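Local coordinates for protein FACT complex subunit SPT16 (Ashbya gossypii, PDB 6A8M) that probably reorganizes nucleosomes as a subunit of the histone chaperone complex FACT during transcription, DNA replication and repair, represented here by its peptidase-like N-terminal domain, at residues A337-I342 and S376-N381; V389-C394 and L423-P428; F395-G400 and D419-T424. All blocks are in the same frame, centred on the assembly; numbering follows the deposited sequence.

The three contacts follow one another through the M24 peptidase-like part of the chain. Contact 1 comes first: it closes a 33-residue loop that holds the rest of helix 339-353 and strand 364-368, and sets the start of that helix against edge strand 379-381. It is complete before contact 2 opens at V389. Contact 2 brackets the hairpin of strands 394-405 and 412-424, and contact 3, which pairs those strands, lies within its span; the two share L423 and T424. A337 O and V389 N probably join contacts 1 and 2 by a hydrogen bond, while the F378 and F395 rings meet edge-to-face between contacts 1 and 3. All three tie into the same antiparallel sheet.

Contact 1: residues A337-I342 and S376-N381; sequences ATPKQI and SQFVLN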
ATOM      1  N   ALA A 337       9.116  -2.884  18.405  1.00 20.32           N
ATOM      2  CA  ALA A 337       9.208  -4.290  18.020  1.00 20.72           C
ATOM      3  C   ALA A 337       9.689  -4.422  16.580  1.00 17.84           C
ATOM      4  O   ALA A 337       9.365  -3.598  15.715  1.00 17.00           O
ATOM      5  CB  ALA A 337       7.854  -4.984  18.177  1.00 19.95           C
ATOM      6  N   THR A 338      10.495  -5.492  16.321  1.00 16.72           N
ATOM      7  CA  THR A 338      10.909  -5.810  14.962  1.00 16.17           C
ATOM      8  C   THR A 338       9.890  -6.719  14.293  1.00 16.00           C
ATOM      9  O   THR A 338       9.119  -7.409  14.964  1.00 15.39           O
ATOM     10  CB  THR A 338      12.276  -6.507  14.961  1.00 17.01           C
ATOM     11  OG1 THR A 338      12.185  -7.741  15.680  1.00 19.05           O
ATOM     12  CG2 THR A 338      13.364  -5.655  15.631  1.00 19.31           C
ATOM     13  N   PRO A 339       9.847  -6.726  12.959  1.00 15.19           N
ATOM     14  CA  PRO A 339       9.060  -7.750  12.254  1.00 15.33           C
ATOM     15  C   PRO A 339       9.324  -9.161  12.756  1.00 14.59           C
ATOM     16  O   PRO A 339       8.388  -9.957  12.930  1.00 16.34           O
ATOM     17  CB  PRO A 339       9.528  -7.578  10.800  1.00 13.66           C
ATOM     18  CG  PRO A 339       9.898  -6.076  10.723  1.00 13.65           C
ATOM     19  CD  PRO A 339      10.495  -5.767  12.045  1.00 14.48           C
ATOM     20  N   LYS A 340      10.600  -9.476  13.001  1.00 15.42           N
ATOM     21  CA  LYS A 340      10.980 -10.805  13.458  1.00 16.07           C
ATOM     22  C   LYS A 340      10.359 -11.135  14.809  1.00 16.44           C
ATOM     23  O   LYS A 340       9.864 -12.245  15.010  1.00 17.05           O
ATOM     24  CB  LYS A 340      12.496 -10.908  13.539  1.00 19.80           C
ATOM     25  CG  LYS A 340      12.998 -12.265  14.031  1.00 18.21           C
ATOM     26  CD  LYS A 340      14.505 -12.299  14.003  1.00 19.39           C
ATOM     27  CE  LYS A 340      15.044 -13.565  14.646  1.00 20.34           C
ATOM     28  NZ  LYS A 340      16.539 -13.573  14.699  1.00 25.65           N
ATOM     29  N   GLN A 341      10.379 -10.187  15.753  1.00 19.01           N
ATOM     30  CA  GLN A 341       9.761 -10.448  17.050  1.00 17.26           C
ATOM     31  C   GLN A 341       8.266 -10.692  16.904  1.00 16.43           C
ATOM     32  O   GLN A 341       7.697 -11.567  17.572  1.00 19.01           O
ATOM     33  CB  GLN A 341      10.022  -9.273  17.995  1.00 17.84           C
ATOM     34  CG  GLN A 341      11.445  -9.212  18.490  1.00 18.97           C
ATOM     35  CD  GLN A 341      11.795  -7.899  19.164  1.00 22.33           C
ATOM     36  OE1 GLN A 341      11.172  -6.869  18.918  1.00 21.29           O
ATOM     37  NE2 GLN A 341      12.808  -7.934  20.015  1.00 26.64           N
ATOM     38  N   ILE A 342       7.607  -9.931  16.027  1.00 15.52           N
ATOM     39  CA  ILE A 342       6.175 -10.111  15.823  1.00 14.82           C
ATOM     40  C   ILE A 342       5.896 -11.466  15.182  1.00 15.57           C
ATOM     41  O   ILE A 342       5.088 -12.256  15.682  1.00 16.41           O
ATOM     42  CB  ILE A 342       5.621  -8.964  14.963  1.00 14.92           C
ATOM     43  CG1 ILE A 342       5.778  -7.629  15.683  1.00 16.34           C
ATOM     44  CG2 ILE A 342       4.170  -9.203  14.628  1.00 15.55           C
ATOM     45  CD1 ILE A 342       5.689  -6.435  14.750  1.00 16.49           C
ATOM     46  N   SER A 376       7.531  -4.001   0.912  1.00 14.36           N
ATOM     47  CA  SER A 376       8.404  -5.163   0.981  1.00 15.14           C
ATOM     48  C   SER A 376       9.615  -4.947   1.863  1.00 14.95           C
ATOM     49  O   SER A 376      10.296  -5.921   2.191  1.00 15.66           O
ATOM     50  CB  SER A 376       8.861  -5.537  -0.421  1.00 18.76           C
ATOM     51  OG  SER A 376       7.722  -5.871  -1.195  1.00 22.76           O
ATOM     52  N   GLN A 377       9.911  -3.700   2.221  1.00 17.19           N
ATOM     53  CA  GLN A 377      10.957  -3.371   3.172  1.00 16.52           C
ATOM     54  C   GLN A 377      10.514  -3.552   4.614  1.00 14.59           C
ATOM     55  O   GLN A 377      11.330  -3.376   5.516  1.00 15.54           O
ATOM     56  CB  GLN A 377      11.397  -1.916   2.987  1.00 19.32           C
ATOM     57  CG  GLN A 377      11.809  -1.547   1.578  1.00 25.14           C
ATOM     58  CD  GLN A 377      13.049  -2.284   1.154  1.00 29.44           C
ATOM     59  OE1 GLN A 377      14.005  -2.407   1.927  1.00 29.21           O
ATOM     60  NE2 GLN A 377      13.046  -2.792  -0.073  1.00 32.64           N
ATOM     61  N   PHE A 378       9.243  -3.846   4.852  1.00 13.77           N
ATOM     62  CA  PHE A 378       8.727  -3.964   6.219  1.00 12.67           C
ATOM     63  C   PHE A 378       7.662  -5.057   6.209  1.00 12.91           C
ATOM     64  O   PHE A 378       6.503  -4.837   6.528  1.00 11.95           O
ATOM     65  CB  PHE A 378       8.201  -2.612   6.702  1.00 11.69           C
ATOM     66  CG  PHE A 378       8.143  -2.447   8.207  1.00 12.40           C
ATOM     67  CD1 PHE A 378       7.714  -3.478   9.039  1.00 13.10           C
ATOM     68  CD2 PHE A 378       8.482  -1.234   8.785  1.00 15.88           C
ATOM     69  CE1 PHE A 378       7.644  -3.310  10.435  1.00 16.09           C
ATOM     70  CE2 PHE A 378       8.433  -1.052  10.168  1.00 16.85           C
ATOM     71  CZ  PHE A 378       8.023  -2.084  11.003  1.00 17.18           C
ATOM     72  N   VAL A 379       8.066  -6.273   5.788  1.00 11.70           N
ATOM     73  CA  VAL A 379       7.224  -7.460   5.860  1.00 11.15           C
ATOM     74  C   VAL A 379       7.387  -8.086   7.235  1.00 12.60           C
ATOM     75  O   VAL A 379       8.501  -8.143   7.778  1.00 12.97           O
ATOM     76  CB  VAL A 379       7.580  -8.456   4.739  1.00 13.66           C
ATOM     77  CG1 VAL A 379       6.820  -9.737   4.901  1.00 14.03           C
ATOM     78  CG2 VAL A 379       7.237  -7.853   3.354  1.00 15.90           C
ATOM     79  N   LEU A 380       6.277  -8.571   7.807  1.00 11.40           N
ATOM     80  CA  LEU A 380       6.307  -9.126   9.156  1.00 11.88           C
ATOM     81  C   LEU A 380       6.681 -10.600   9.067  1.00 12.79           C
ATOM     82  O   LEU A 380       5.841 -11.495   9.152  1.00 14.42           O
ATOM     83  CB  LEU A 380       4.966  -8.908   9.848  1.00 11.73           C
ATOM     84  CG  LEU A 380       4.535  -7.440   9.942  1.00 13.15           C
ATOM     85  CD1 LEU A 380       3.147  -7.309  10.599  1.00 13.30           C
ATOM     86  CD2 LEU A 380       5.568  -6.633  10.723  1.00 16.32           C
ATOM     87  N   ASN A 381       7.982 -10.849   8.872  1.00 12.76           N
ATOM     88  CA  ASN A 381       8.510 -12.200   8.747  1.00 14.72           C
ATOM     89  C   ASN A 381       9.724 -12.356   9.656  1.00 14.16           C
ATOM     90  O   ASN A 381      10.169 -11.398  10.309  1.00 17.90           O
ATOM     91  CB  ASN A 381       8.857 -12.504   7.286  1.00 17.64           C
ATOM     92  CG  ASN A 381       9.912 -11.567   6.720  1.00 18.22           C
ATOM     93  OD1 ASN A 381      10.737 -11.010   7.443  1.00 21.00           O
ATOM     94  ND2 ASN A 381       9.908 -11.411   5.400  1.00 19.64           N
TER
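F378, with CG anti to its backbone N (chi1 -157°), sends its ring to P339. L380 has CG anti to its carbonyl carbon (chi1 -58°), and from there the CD2 branch extends to P339 and I342. Here the first turn of helix 339-353 packs on the short, weakly bonded edge strand 379-381 and on F378 just before it, in the M24 (pita-bread) fold. P339 has the largest share of the buried surface. Its CG lies 3.6 Å from F378 CE1, the side chains crossing at about a right angle, and P339 CB comes to 3.2 Å from V379 O. L380, the centre of an inverse gamma turn, places CD2 4.0 Å from I342 CD1. Its other branch, CD1, packs on F395 and I397, so the two branches bridge the helix start and the neighbouring strand 394-405.

A capping box starts the helix. T338 OG1 accepts from Q341 N at 3.0 Å, and Q341 OE1 returns the bond to T338 N, which stands above the amide's carbonyl plane. The side-chain oxygen OD1 of N381 accepts from N384 N. Its backbone oxygen faces the helix instead, and K340 CA makes a CH...O approach to N381 O at 3.3 Å.

Contact 2: residues V389-C394 and L423-P428; sequences VENGDC and LTSGGP
Two beta turns meet at one end of the antiparallel sheet of the M24 fold: V389 and L423 pack where the type II turn E390-D393, leading into strand 394-405, meets the hairpin whose type I turn, T424-G427, joins strands 412-424 and 427-430. Two backbone bonds tie the type II turn to L423, just before the type I turn. L423 N reaches D393 O at 2.8 Å, with the donor nearly along the C=O axis and an N-H...O angle of 171°. G392 N reaches L423 O at 2.9 Å but is more bent, its donor standing above the carbonyl plane. L423 is therefore gripped through both its N-H and its C=O. Its side chain packs alongside: L423 CG is 3.9 Å from V389 CG1, and the two side chains cross at about a right angle.

N391 has CG anti to its backbone N (chi1 -173°), and that carbon comes to 3.8 Å from both T424 C and S425 N, setting the terminal amide against the hairpin turn. An alanine here would probably leave the T424-S425 peptide without the amide that lies against it and open a gap between the two turns.

Each turn also has a side-chain brace. D393 OD2 accepts from E390 N at 2.9 Å, met from above the carboxylate plane. G427 O takes two donors, T424 N and T424 OG1, the hydroxyl lying 2.8 Å away in the carbonyl plane, on a lone pair.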
ATOM      1  N   VAL A 389       8.688  -1.042  14.754  1.00 18.27           N
ATOM      2  CA  VAL A 389       7.359  -0.448  14.775  1.00 16.66           C
ATOM      3  C   VAL A 389       7.425   0.912  15.445  1.00 14.91           C
ATOM      4  O   VAL A 389       8.088   1.090  16.475  1.00 15.82           O
ATOM      5  CB  VAL A 389       6.372  -1.364  15.515  1.00 16.42           C
ATOM      6  CG1 VAL A 389       5.037  -0.668  15.700  1.00 15.89           C
ATOM      7  CG2 VAL A 389       6.170  -2.668  14.744  1.00 15.40           C
ATOM      8  N   GLU A 390       6.734   1.887  14.865  1.00 15.29           N
ATOM      9  CA  GLU A 390       6.654   3.218  15.450  1.00 17.58           C
ATOM     10  C   GLU A 390       5.193   3.605  15.593  1.00 14.61           C
ATOM     11  O   GLU A 390       4.348   3.154  14.817  1.00 15.73           O
ATOM     12  CB  GLU A 390       7.344   4.277  14.586  1.00 21.57           C
ATOM     13  CG  GLU A 390       8.854   4.155  14.388  1.00 23.04           C
ATOM     14  CD  GLU A 390       9.333   5.089  13.276  1.00 23.46           C
ATOM     15  OE1 GLU A 390       9.714   6.239  13.591  1.00 26.47           O
ATOM     16  OE2 GLU A 390       9.266   4.702  12.081  1.00 22.25           O
ATOM     17  N   ASN A 391       4.908   4.454  16.577  1.00 17.03           N
ATOM     18  CA  ASN A 391       3.592   5.083  16.660  1.00 16.17           C
ATOM     19  C   ASN A 391       3.291   5.779  15.336  1.00 15.96           C
ATOM     20  O   ASN A 391       4.153   6.455  14.763  1.00 17.03           O
ATOM     21  CB  ASN A 391       3.555   6.078  17.826  1.00 17.41           C
ATOM     22  CG  ASN A 391       2.166   6.645  18.075  1.00 19.70           C
ATOM     23  OD1 ASN A 391       1.159   6.078  17.642  1.00 19.08           O
ATOM     24  ND2 ASN A 391       2.107   7.765  18.796  1.00 19.73           N
ATOM     25  N   GLY A 392       2.069   5.580  14.837  1.00 15.04           N
ATOM     26  CA  GLY A 392       1.649   6.126  13.556  1.00 15.04           C
ATOM     27  C   GLY A 392       1.806   5.193  12.383  1.00 16.15           C
ATOM     28  O   GLY A 392       1.324   5.512  11.270  1.00 15.48           O
ATOM     29  N   ASP A 393       2.473   4.061  12.570  1.00 15.27           N
ATOM     30  CA  ASP A 393       2.521   3.062  11.512  1.00 15.54           C
ATOM     31  C   ASP A 393       1.155   2.420  11.328  1.00 14.98           C
ATOM     32  O   ASP A 393       0.404   2.231  12.284  1.00 15.70           O
ATOM     33  CB  ASP A 393       3.534   1.967  11.838  1.00 14.90           C
ATOM     34  CG  ASP A 393       4.976   2.424  11.665  1.00 16.84           C
ATOM     35  OD1 ASP A 393       5.200   3.548  11.171  1.00 17.31           O
ATOM     36  OD2 ASP A 393       5.874   1.652  12.073  1.00 19.15           O
ATOM     37  N   CYS A 394       0.851   2.061  10.083  1.00 13.12           N
ATOM     38  CA  CYS A 394      -0.364   1.335   9.754  1.00 12.15           C
ATOM     39  C   CYS A 394       0.032   0.001   9.146  1.00 13.75           C
ATOM     40  O   CYS A 394       0.862  -0.037   8.233  1.00 15.36           O
ATOM     41  CB  CYS A 394      -1.217   2.125   8.763  1.00 14.92           C
ATOM     42  SG  CYS A 394      -2.805   1.350   8.382  1.00 18.71           S
ATOM     43  N   LEU A 423      -1.313   2.050  14.452  1.00 14.42           N
ATOM     44  CA  LEU A 423      -0.698   2.367  15.741  1.00 14.74           C
ATOM     45  C   LEU A 423      -1.019   3.807  16.083  1.00 16.40           C
ATOM     46  O   LEU A 423      -0.679   4.710  15.311  1.00 16.33           O
ATOM     47  CB  LEU A 423       0.819   2.175  15.698  1.00 18.51           C
ATOM     48  CG  LEU A 423       1.412   0.804  16.013  1.00 22.96           C
ATOM     49  CD1 LEU A 423       1.109   0.380  17.463  1.00 24.73           C
ATOM     50  CD2 LEU A 423       0.886  -0.208  15.033  1.00 21.02           C
ATOM     51  N   THR A 424      -1.658   4.027  17.231  1.00 15.75           N
ATOM     52  CA  THR A 424      -1.908   5.360  17.762  1.00 16.42           C
ATOM     53  C   THR A 424      -1.276   5.506  19.142  1.00 18.59           C
ATOM     54  O   THR A 424      -0.762   4.546  19.729  1.00 18.88           O
ATOM     55  CB  THR A 424      -3.411   5.652  17.864  1.00 16.58           C
ATOM     56  OG1 THR A 424      -3.949   4.949  18.985  1.00 18.60           O
ATOM     57  CG2 THR A 424      -4.121   5.180  16.607  1.00 14.68           C
ATOM     58  N   SER A 425      -1.325   6.731  19.670  1.00 19.43           N
ATOM     59  CA  SER A 425      -0.800   6.940  21.018  1.00 21.81           C
ATOM     60  C   SER A 425      -1.572   6.112  22.038  1.00 23.91           C
ATOM     61  O   SER A 425      -1.016   5.721  23.071  1.00 26.91           O
ATOM     62  CB  SER A 425      -0.839   8.430  21.390  1.00 22.98           C
ATOM     63  OG  SER A 425      -0.011   9.203  20.534  1.00 22.95           O
ATOM     64  N   GLY A 426      -2.844   5.823  21.762  1.00 23.39           N
ATOM     65  CA  GLY A 426      -3.647   4.967  22.609  1.00 23.81           C
ATOM     66  C   GLY A 426      -3.469   3.493  22.364  1.00 26.81           C
ATOM     67  O   GLY A 426      -4.141   2.672  23.001  1.00 29.54           O
ATOM     68  N   GLY A 427      -2.563   3.133  21.461  1.00 25.12           N
ATOM     69  CA  GLY A 427      -2.293   1.754  21.146  1.00 23.17           C
ATOM     70  C   GLY A 427      -2.809   1.391  19.773  1.00 20.78           C
ATOM     71  O   GLY A 427      -3.257   2.247  19.002  1.00 17.81           O
ATOM     72  N   PRO A 428      -2.742   0.109  19.438  1.00 19.45           N
ATOM     73  CA  PRO A 428      -3.236  -0.333  18.130  1.00 17.65           C
ATOM     74  C   PRO A 428      -4.736  -0.136  18.039  1.00 16.91           C
ATOM     75  O   PRO A 428      -5.466  -0.336  19.010  1.00 20.91           O
ATOM     76  CB  PRO A 428      -2.855  -1.819  18.078  1.00 20.33           C
ATOM     77  CG  PRO A 428      -2.636  -2.217  19.499  1.00 23.65           C
ATOM     78  CD  PRO A 428      -2.187  -0.995  20.237  1.00 22.96           C
TER

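Contact 3: residues F395-G400 and D419-T424; sequences FNISLG and DTVQLT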
ATOM      1  N   PHE A 395      -0.574  -1.084   9.632  1.00 12.52           N
ATOM      2  CA  PHE A 395      -0.235  -2.417   9.144  1.00 10.56           C
ATOM      3  C   PHE A 395      -1.429  -3.111   8.509  1.00 11.47           C
ATOM      4  O   PHE A 395      -2.590  -2.923   8.901  1.00 11.20           O
ATOM      5  CB  PHE A 395       0.312  -3.313  10.281  1.00 13.00           C
ATOM      6  CG  PHE A 395       1.610  -2.835  10.823  1.00 15.02           C
ATOM      7  CD1 PHE A 395       2.807  -3.279  10.270  1.00 15.35           C
ATOM      8  CD2 PHE A 395       1.632  -1.887  11.834  1.00 14.64           C
ATOM      9  CE1 PHE A 395       4.015  -2.798  10.746  1.00 16.11           C
ATOM     10  CE2 PHE A 395       2.835  -1.414  12.324  1.00 16.67           C
ATOM     11  CZ  PHE A 395       4.024  -1.868  11.764  1.00 15.35           C
ATOM     12  N   ASN A 396      -1.109  -3.923   7.499  1.00 12.04           N
ATOM     13  CA  ASN A 396      -1.955  -5.019   7.040  1.00 11.26           C
ATOM     14  C   ASN A 396      -1.530  -6.248   7.837  1.00 12.20           C
ATOM     15  O   ASN A 396      -0.461  -6.803   7.593  1.00 11.71           O
ATOM     16  CB  ASN A 396      -1.752  -5.205   5.541  1.00  9.79           C
ATOM     17  CG  ASN A 396      -2.434  -6.434   4.994  1.00 10.43           C
ATOM     18  OD1 ASN A 396      -3.353  -6.964   5.606  1.00 11.87           O
ATOM     19  ND2 ASN A 396      -1.999  -6.869   3.812  1.00 11.66           N
ATOM     20  N   ILE A 397      -2.326  -6.636   8.832  1.00 10.73           N
ATOM     21  CA  ILE A 397      -2.038  -7.840   9.609  1.00 10.88           C
ATOM     22  C   ILE A 397      -2.829  -8.956   8.947  1.00 10.68           C
ATOM     23  O   ILE A 397      -4.060  -9.005   9.062  1.00 12.71           O
ATOM     24  CB  ILE A 397      -2.422  -7.666  11.088  1.00 11.88           C
ATOM     25  CG1 ILE A 397      -1.698  -6.464  11.698  1.00 10.75           C
ATOM     26  CG2 ILE A 397      -2.134  -8.931  11.885  1.00 14.84           C
ATOM     27  CD1 ILE A 397      -0.168  -6.627  11.731  1.00 12.21           C
ATOM     28  N   SER A 398      -2.124  -9.837   8.226  1.00 11.65           N
ATOM     29  CA  SER A 398      -2.768 -10.831   7.372  1.00 11.21           C
ATOM     30  C   SER A 398      -2.128 -12.172   7.677  1.00 11.46           C
ATOM     31  O   SER A 398      -0.907 -12.326   7.545  1.00 11.67           O
ATOM     32  CB  SER A 398      -2.593 -10.480   5.888  1.00 13.72           C
ATOM     33  OG  SER A 398      -2.994 -11.572   5.063  1.00 11.94           O
ATOM     34  N   LEU A 399      -2.934 -13.139   8.073  1.00 12.11           N
ATOM     35  CA  LEU A 399      -2.365 -14.437   8.379  1.00 15.77           C
ATOM     36  C   LEU A 399      -3.199 -15.542   7.771  1.00 16.20           C
ATOM     37  O   LEU A 399      -4.400 -15.408   7.560  1.00 13.71           O
ATOM     38  CB  LEU A 399      -2.206 -14.679   9.868  1.00 22.57           C
ATOM     39  CG  LEU A 399      -3.211 -14.104  10.846  1.00 24.69           C
ATOM     40  CD1 LEU A 399      -3.283 -14.967  12.072  1.00 29.80           C
ATOM     41  CD2 LEU A 399      -2.756 -12.730  11.247  1.00 25.81           C
ATOM     42  N   GLY A 400      -2.531 -16.644   7.490  1.00 19.31           N
ATOM     43  CA  GLY A 400      -3.171 -17.709   6.750  1.00 24.46           C
ATOM     44  C   GLY A 400      -2.550 -19.036   7.099  1.00 21.85           C
ATOM     45  O   GLY A 400      -1.403 -19.108   7.554  1.00 18.69           O
ATOM     46  N   ASP A 419      -6.772  -7.794   8.773  1.00 10.90           N
ATOM     47  CA  ASP A 419      -7.375  -6.532   9.165  1.00 10.18           C
ATOM     48  C   ASP A 419      -6.335  -5.431   9.066  1.00 11.74           C
ATOM     49  O   ASP A 419      -5.128  -5.680   9.148  1.00 12.43           O
ATOM     50  CB  ASP A 419      -7.949  -6.589  10.594  1.00 13.18           C
ATOM     51  CG  ASP A 419      -9.297  -7.285  10.636  1.00 13.34           C
ATOM     52  OD1 ASP A 419     -10.273  -6.695  10.145  1.00 14.41           O
ATOM     53  OD2 ASP A 419      -9.373  -8.423  11.137  1.00 14.88           O
ATOM     54  N   THR A 420      -6.822  -4.202   8.910  1.00  9.98           N
ATOM     55  CA  THR A 420      -5.963  -3.023   8.883  1.00 11.08           C
ATOM     56  C   THR A 420      -5.853  -2.451  10.293  1.00 10.89           C
ATOM     57  O   THR A 420      -6.867  -2.233  10.961  1.00 11.58           O
ATOM     58  CB  THR A 420      -6.537  -2.007   7.904  1.00 14.20           C
ATOM     59  OG1 THR A 420      -6.634  -2.644   6.619  1.00 12.76           O
ATOM     60  CG2 THR A 420      -5.662  -0.765   7.799  1.00 13.43           C
ATOM     61  N   VAL A 421      -4.626  -2.249  10.759  1.00 12.37           N
ATOM     62  CA  VAL A 421      -4.373  -1.855  12.144  1.00 13.20           C
ATOM     63  C   VAL A 421      -3.492  -0.614  12.159  1.00 13.12           C
ATOM     64  O   VAL A 421      -2.412  -0.610  11.558  1.00 15.51           O
ATOM     65  CB  VAL A 421      -3.697  -2.985  12.944  1.00 13.76           C
ATOM     66  CG1 VAL A 421      -3.461  -2.533  14.399  1.00 13.44           C
ATOM     67  CG2 VAL A 421      -4.522  -4.287  12.885  1.00 13.65           C
ATOM     68  N   GLN A 422      -3.935   0.412  12.869  1.00 14.07           N
ATOM     69  CA  GLN A 422      -3.235   1.677  12.996  1.00 14.98           C
ATOM     70  C   GLN A 422      -2.614   1.765  14.381  1.00 15.11           C
ATOM     71  O   GLN A 422      -3.311   1.598  15.379  1.00 15.74           O
ATOM     72  CB  GLN A 422      -4.209   2.840  12.799  1.00 12.50           C
ATOM     73  CG  GLN A 422      -3.596   4.191  13.063  1.00 14.80           C
ATOM     74  CD  GLN A 422      -2.628   4.603  11.965  1.00 16.92           C
ATOM     75  OE1 GLN A 422      -2.974   4.602  10.779  1.00 17.40           O
ATOM     76  NE2 GLN A 422      -1.410   4.956  12.352  1.00 18.55           N
ATOM     77  N   LEU A 423      -1.313   2.050  14.452  1.00 14.42           N
ATOM     78  CA  LEU A 423      -0.698   2.367  15.741  1.00 14.74           C
ATOM     79  C   LEU A 423      -1.019   3.807  16.083  1.00 16.40           C
ATOM     80  O   LEU A 423      -0.679   4.710  15.311  1.00 16.33           O
ATOM     81  CB  LEU A 423       0.819   2.175  15.698  1.00 18.51           C
ATOM     82  CG  LEU A 423       1.412   0.804  16.013  1.00 22.96           C
ATOM     83  CD1 LEU A 423       1.109   0.380  17.463  1.00 24.73           C
ATOM     84  CD2 LEU A 423       0.886  -0.208  15.033  1.00 21.02           C
ATOM     85  N   THR A 424      -1.658   4.027  17.231  1.00 15.75           N
ATOM     86  CA  THR A 424      -1.908   5.360  17.762  1.00 16.42           C
ATOM     87  C   THR A 424      -1.276   5.506  19.142  1.00 18.59           C
ATOM     88  O   THR A 424      -0.762   4.546  19.729  1.00 18.88           O
ATOM     89  CB  THR A 424      -3.411   5.652  17.864  1.00 16.58           C
ATOM     90  OG1 THR A 424      -3.949   4.949  18.985  1.00 18.60           O
ATOM     91  CG2 THR A 424      -4.121   5.180  16.607  1.00 14.68           C
TER
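F395 and V421 face each other as an antiparallel hydrogen-bonded pair, and I397 with D419 repeats the pattern two residues on. Each pair uses both of its N-H groups and both of its carbonyls. F395 N meets V421 O at 2.7 Å and V421 N meets F395 O at 2.8 Å, both in the carbonyl plane. In the second pair I397 N approaches D419 O at 3.0 Å, and D419 N returns the bond to I397 O at the same length. Between them N396 and T420 form the non-hydrogen-bonded pair, whose backbones bond outward to S367 and L431; T420 N also meets T432 OG1. The strand segments run at 139° to each other, 41° away from exactly antiparallel, so the pair is twisted.

On the side of N396 and T420, N396 OD1 accepts from N301 ND2, and T420 OG1, anti to the carbonyl carbon (chi1 -58°), bonds N301 O. Q422 NE2 donates to the next carbonyl, L423 O, at 3.1 Å, with G392 O as a second, weak partner. On the other side L423 CD2 sits 3.5 Å from F395 CE2, at the ring edge and near its plane, while I397 CG1 touches V421 CG2 at 3.8 Å.

Outside the hairpin, R304 and T432 meet D419 OD1, and K436 and Q325 meet OD2. D419 shares its side of the sheet with F395, I397 and V421, and these four partners would probably make the buried charge tolerable beside such apolar groups.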